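PDB 3DWC: metallocarboxypeptidase from Trypanosoma cruzi, which probably releases single amino acids, other than proline, from the C-terminal ends of peptides as a metal-dependent carboxypeptidase of the M32 family. Local coordinates for residues 76-79 and 80-83; 84-87 and 88-91. All blocks are in the same frame, centred on the assembly; numbering follows the deposited sequence.

Contact 1: 76-79 and 80-83; sequences LEKL and QRAN. With SO4 (sulfate ion), chain T.
Gln80 folds back over the start of helix 78-95, where its OE1 takes the backbone N-H of Glu77 at 2.8 Å from N, a fairly straight bond (160°) whose donor is tilted out of the amide plane. Having CG beside the backbone N (chi1 -66°) and an extended chain beyond it brings the amide up to the first turn. Here the packing is close: the Glu77 carboxylate lies stacked on this amide, the planes only 16° apart, with Glu77 OE1 3.8 Å from Gln80 CD. Leu76 crosses Gln80 at about a right angle, and both reach Met3 and Tyr6 of helix 3-32. With Glu77 as N-cap and Gln80 three residues on, the bond is one half of a capping box; the Glu77 carboxylate, being stacked on the amide, does not turn back to the backbone N of Gln80. The first helical bond, Arg81 N to Glu77 O, follows at 2.9 Å. The other flank is looser and faces solvent. Arg81, bent at chi3, lays one guanidinium face over Lys78 CA and turns its edge to a sulfate, probably from the crystallisation liquor; NE donates to its O1 at 3.0 Å, nearly straight, while Lys78 passes with CG 3.7 Å from sulfate O3.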
loop_
_atom_site.group_PDB
_atom_site.type_symbol
_atom_site.label_atom_id
_atom_site.label_comp_id
_atom_site.label_asym_id
_atom_site.label_seq_id
_atom_site.Cartn_x
_atom_site.Cartn_y
_atom_site.Cartn_z
ATOM N N LEU B 76 -18.810 31.760 -13.363
ATOM C CA LEU B 76 -17.872 30.954 -12.588
ATOM C C LEU B 76 -16.597 31.750 -12.455
ATOM O O LEU B 76 -16.313 32.554 -13.315
ATOM C CB LEU B 76 -17.599 29.637 -13.311
ATOM C CG LEU B 76 -18.713 28.597 -13.430
ATOM C CD1 LEU B 76 -18.169 27.389 -14.117
ATOM C CD2 LEU B 76 -19.253 28.218 -12.069
ATOM N N GLU B 77 -15.833 31.535 -11.392
ATOM C CA GLU B 77 -14.528 32.169 -11.291
ATOM C C GLU B 77 -13.607 31.626 -12.396
ATOM O O GLU B 77 -13.925 30.644 -13.043
ATOM C CB GLU B 77 -13.926 31.958 -9.898
ATOM C CG GLU B 77 -14.703 32.669 -8.765
ATOM C CD GLU B 77 -14.398 32.086 -7.373
ATOM O OE1 GLU B 77 -13.561 31.154 -7.266
ATOM O OE2 GLU B 77 -15.008 32.552 -6.385
ATOM N N LYS B 78 -12.474 32.281 -12.620
ATOM C CA LYS B 78 -11.619 31.981 -13.770
ATOM C C LYS B 78 -11.110 30.544 -13.717
ATOM O O LYS B 78 -11.152 29.822 -14.706
ATOM C CB LYS B 78 -10.421 32.940 -13.826
ATOM C CG LYS B 78 -9.639 32.898 -15.142
ATOM C CD LYS B 78 -8.240 33.549 -15.018
ATOM C CE LYS B 78 -8.060 34.720 -16.010
ATOM N NZ LYS B 78 -6.954 35.673 -15.605
ATOM N N LEU B 79 -10.614 30.180 -12.548
ATOM C CA LEU B 79 -10.076 28.871 -12.285
ATOM C C LEU B 79 -11.148 27.767 -12.301
ATOM O O LEU B 79 -10.842 26.628 -12.616
ATOM C CB LEU B 79 -9.337 28.895 -10.944
ATOM C CG LEU B 79 -7.966 29.591 -10.931
ATOM C CD1 LEU B 79 -7.341 29.437 -9.558
ATOM C CD2 LEU B 79 -7.019 29.007 -11.975
ATOM N N GLN B 80 -12.388 28.111 -11.952
ATOM C CA GLN B 80 -13.519 27.189 -12.018
ATOM C C GLN B 80 -13.856 26.938 -13.467
ATOM O O GLN B 80 -14.138 25.811 -13.862
ATOM C CB GLN B 80 -14.732 27.753 -11.289
ATOM C CG GLN B 80 -14.534 27.893 -9.812
ATOM C CD GLN B 80 -15.704 28.561 -9.105
ATOM O OE1 GLN B 80 -16.349 29.465 -9.655
ATOM N NE2 GLN B 80 -15.974 28.136 -7.877
ATOM N N ARG B 81 -13.797 27.997 -14.281
ATOM C CA ARG B 81 -13.968 27.850 -15.731
ATOM C C ARG B 81 -12.918 26.913 -16.321
ATOM O O ARG B 81 -13.238 26.063 -17.137
ATOM C CB ARG B 81 -13.946 29.217 -16.440
ATOM C CG ARG B 81 -15.092 30.145 -16.082
ATOM C CD ARG B 81 -15.305 31.238 -17.130
ATOM N NE ARG B 81 -14.154 32.119 -17.164
ATOM C CZ ARG B 81 -13.987 33.201 -16.408
ATOM N NH1 ARG B 81 -14.905 33.584 -15.537
ATOM N NH2 ARG B 81 -12.864 33.901 -16.521
ATOM N N ALA B 82 -11.661 27.051 -15.913
ATOM C CA ALA B 82 -10.608 26.120 -16.381
ATOM C C ALA B 82 -10.888 24.696 -15.882
ATOM O O ALA B 82 -10.666 23.684 -16.601
ATOM C CB ALA B 82 -9.247 26.541 -15.887
ATOM N N ASN B 83 -11.364 24.622 -14.641
ATOM C CA ASN B 83 -11.632 23.313 -14.036
ATOM C C ASN B 83 -12.758 22.657 -14.819
ATOM O O ASN B 83 -12.670 21.466 -15.128
ATOM C CB ASN B 83 -11.932 23.460 -12.544
ATOM C CG ASN B 83 -11.959 22.143 -11.799
ATOM O OD1 ASN B 83 -11.148 21.238 -12.051
ATOM N ND2 ASN B 83 -12.893 22.033 -10.850
HETATM S S SO4 T . -11.525 32.233 -19.594
HETATM O O1 SO4 T . -12.002 31.036 -18.910
HETATM O O2 SO4 T . -12.604 33.197 -19.806
HETATM O O3 SO4 T . -10.470 32.864 -18.795
HETATM O O4 SO4 T . -11.043 31.840 -20.914
#

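Contact 2: 84-87 and 88-91; sequences LREM and RRAW
Glu86 and Arg89, one helical turn apart, run side by side and point the same way, with Glu86 OE1 3.7 Å from Arg89 CD. The opposite charges probably attract, although at 4.5 Å Glu86 OE1 and Arg89 NE are beyond a salt bridge, and the carboxylate and guanidinium planes are turned 52° against each other. A bend at chi2 (-54°) brings the Glu86 carboxylate round beside the aliphatic part of Arg89. Its other oxygen belongs to Arg85, which grips it side-on with two nitrogens. NE of Arg85 lies 2.9 Å from OE2 of Glu86 and NH2 is 3.2 Å from the same atom, which sits almost in the guanidinium plane and is met on its anti side. This double grip would hold the buried carboxylate in one rotation and probably favours its charged form.

The second shell fixes the ends of these chains. Arg292 forms a salt bridge with Glu86 OE1, so both carboxylate oxygens have a cationic partner; the carbonyl of Ser472 accepts from Arg85 NH2, and Asp160 draws the extended Arg89 off to its own salt bridge. Arg88 is tied by NE to Glu70 and by NH2 to Glu92. These ion pairs form a network along an alpha-helix, joining helix 78-95 to helices 60-71 and 154-162 of this largely helical fold. Beneath runs regular alpha-helical bonding, as from Ala90 N to Glu86 O at 3.0 Å. Among the apolar contacts, Met87 packs on Leu9 and Phe13 of helix 3-32, while helix 60-71, besides supplying Glu70, receives Leu84 at Ala69 and Trp91 at Ile62 and Ile66.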
loop_
_atom_site.group_PDB
_atom_site.type_symbol
_atom_site.label_atom_id
_atom_site.label_comp_id
_atom_site.label_asym_id
_atom_site.label_seq_id
_atom_site.Cartn_x
_atom_site.Cartn_y
_atom_site.Cartn_z
ATOM N N LEU B 84 -13.776 23.441 -15.215
ATOM C CA LEU B 84 -14.874 22.866 -16.003
ATOM C C LEU B 84 -14.370 22.326 -17.348
ATOM O O LEU B 84 -14.811 21.276 -17.809
ATOM C CB LEU B 84 -16.008 23.880 -16.213
ATOM C CG LEU B 84 -17.286 23.410 -16.919
ATOM C CD1 LEU B 84 -17.884 22.150 -16.285
ATOM C CD2 LEU B 84 -18.325 24.555 -16.962
ATOM N N ARG B 85 -13.444 23.056 -17.979
ATOM C CA ARG B 85 -12.738 22.558 -19.182
ATOM C C ARG B 85 -12.024 21.218 -18.923
ATOM O O ARG B 85 -12.092 20.301 -19.733
ATOM C CB ARG B 85 -11.704 23.585 -19.662
ATOM C CG ARG B 85 -11.044 23.261 -20.998
ATOM C CD ARG B 85 -9.893 24.227 -21.287
ATOM N NE ARG B 85 -8.855 24.123 -20.264
ATOM C CZ ARG B 85 -8.119 25.131 -19.796
ATOM N NH1 ARG B 85 -8.281 26.363 -20.230
ATOM N NH2 ARG B 85 -7.215 24.884 -18.860
ATOM N N GLU B 86 -11.331 21.116 -17.791
ATOM C CA GLU B 86 -10.589 19.906 -17.506
ATOM C C GLU B 86 -11.536 18.754 -17.161
ATOM O O GLU B 86 -11.246 17.609 -17.491
ATOM C CB GLU B 86 -9.533 20.156 -16.447
ATOM C CG GLU B 86 -8.508 21.151 -16.886
ATOM C CD GLU B 86 -7.847 20.810 -18.227
ATOM O OE1 GLU B 86 -7.498 19.640 -18.437
ATOM O OE2 GLU B 86 -7.649 21.732 -19.043
ATOM N N MET B 87 -12.676 19.062 -16.534
ATOM C CA MET B 87 -13.708 18.062 -16.278
ATOM C C MET B 87 -14.262 17.455 -17.559
ATOM O O MET B 87 -14.416 16.253 -17.650
ATOM C CB MET B 87 -14.893 18.687 -15.512
ATOM C CG MET B 87 -14.620 19.045 -14.074
ATOM S SD MET B 87 -15.988 19.967 -13.366
ATOM C CE MET B 87 -15.584 19.814 -11.602
ATOM N N ARG B 88 -14.639 18.299 -18.524
ATOM C CA ARG B 88 -15.099 17.810 -19.832
ATOM C C ARG B 88 -14.073 16.915 -20.491
ATOM O O ARG B 88 -14.423 15.873 -21.040
ATOM C CB ARG B 88 -15.419 18.957 -20.793
ATOM C CG ARG B 88 -15.670 18.490 -22.217
ATOM C CD ARG B 88 -16.228 19.589 -23.109
ATOM N NE ARG B 88 -17.667 19.746 -22.927
ATOM C CZ ARG B 88 -18.578 19.048 -23.592
ATOM N NH1 ARG B 88 -19.861 19.281 -23.368
ATOM N NH2 ARG B 88 -18.218 18.113 -24.475
ATOM N N ARG B 89 -12.809 17.339 -20.454
ATOM C CA ARG B 89 -11.724 16.543 -21.002
ATOM C C ARG B 89 -11.625 15.141 -20.362
ATOM O O ARG B 89 -11.526 14.156 -21.089
ATOM C CB ARG B 89 -10.395 17.278 -20.834
ATOM C CG ARG B 89 -9.223 16.425 -21.224
ATOM C CD ARG B 89 -7.897 17.165 -21.151
ATOM N NE ARG B 89 -6.791 16.197 -21.297
ATOM C CZ ARG B 89 -6.452 15.594 -22.453
ATOM N NH1 ARG B 89 -7.118 15.821 -23.594
ATOM N NH2 ARG B 89 -5.456 14.739 -22.459
ATOM N N ALA B 90 -11.610 15.067 -19.023
ATOM C CA ALA B 90 -11.590 13.764 -18.332
ATOM C C ALA B 90 -12.828 12.952 -18.701
ATOM O O ALA B 90 -12.723 11.771 -18.905
ATOM C CB ALA B 90 -11.511 13.919 -16.807
ATOM N N TRP B 91 -13.986 13.600 -18.804
ATOM C CA TRP B 91 -15.228 12.911 -19.155
ATOM C C TRP B 91 -15.175 12.370 -20.596
ATOM O O TRP B 91 -15.541 11.228 -20.867
ATOM C CB TRP B 91 -16.420 13.860 -18.945
ATOM C CG TRP B 91 -17.718 13.276 -19.366
ATOM C CD1 TRP B 91 -18.589 12.560 -18.598
ATOM C CD2 TRP B 91 -18.301 13.355 -20.667
ATOM N NE1 TRP B 91 -19.676 12.180 -19.353
ATOM C CE2 TRP B 91 -19.516 12.664 -20.625
ATOM C CE3 TRP B 91 -17.907 13.958 -21.868
ATOM C CZ2 TRP B 91 -20.334 12.556 -21.732
ATOM C CZ3 TRP B 91 -18.708 13.838 -22.958
ATOM C CH2 TRP B 91 -19.909 13.147 -22.888
#

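How the contacts relate
Both contacts belong to helix 78-95: contact 1 takes in its start and contact 2 the turns that follow, and their side chains also touch, Leu76 CD1 lying 4.0 Å from Leu84 CD2. The centre of contact 1 lies about 28 Å from the chain's centre, that of contact 2 about 22 Å. Of the two, contact 1 alone has exposed residues, and its arginine meets a sulfate probably from the crystallisation liquor. Deeper along the helix, the arginines instead find protein carboxylates, drawn from helices 60-71 and 154-162 as well as their own. Helix 3-32 lines the buried side of both, while capping chemistry gives way to charge pairing between side chains.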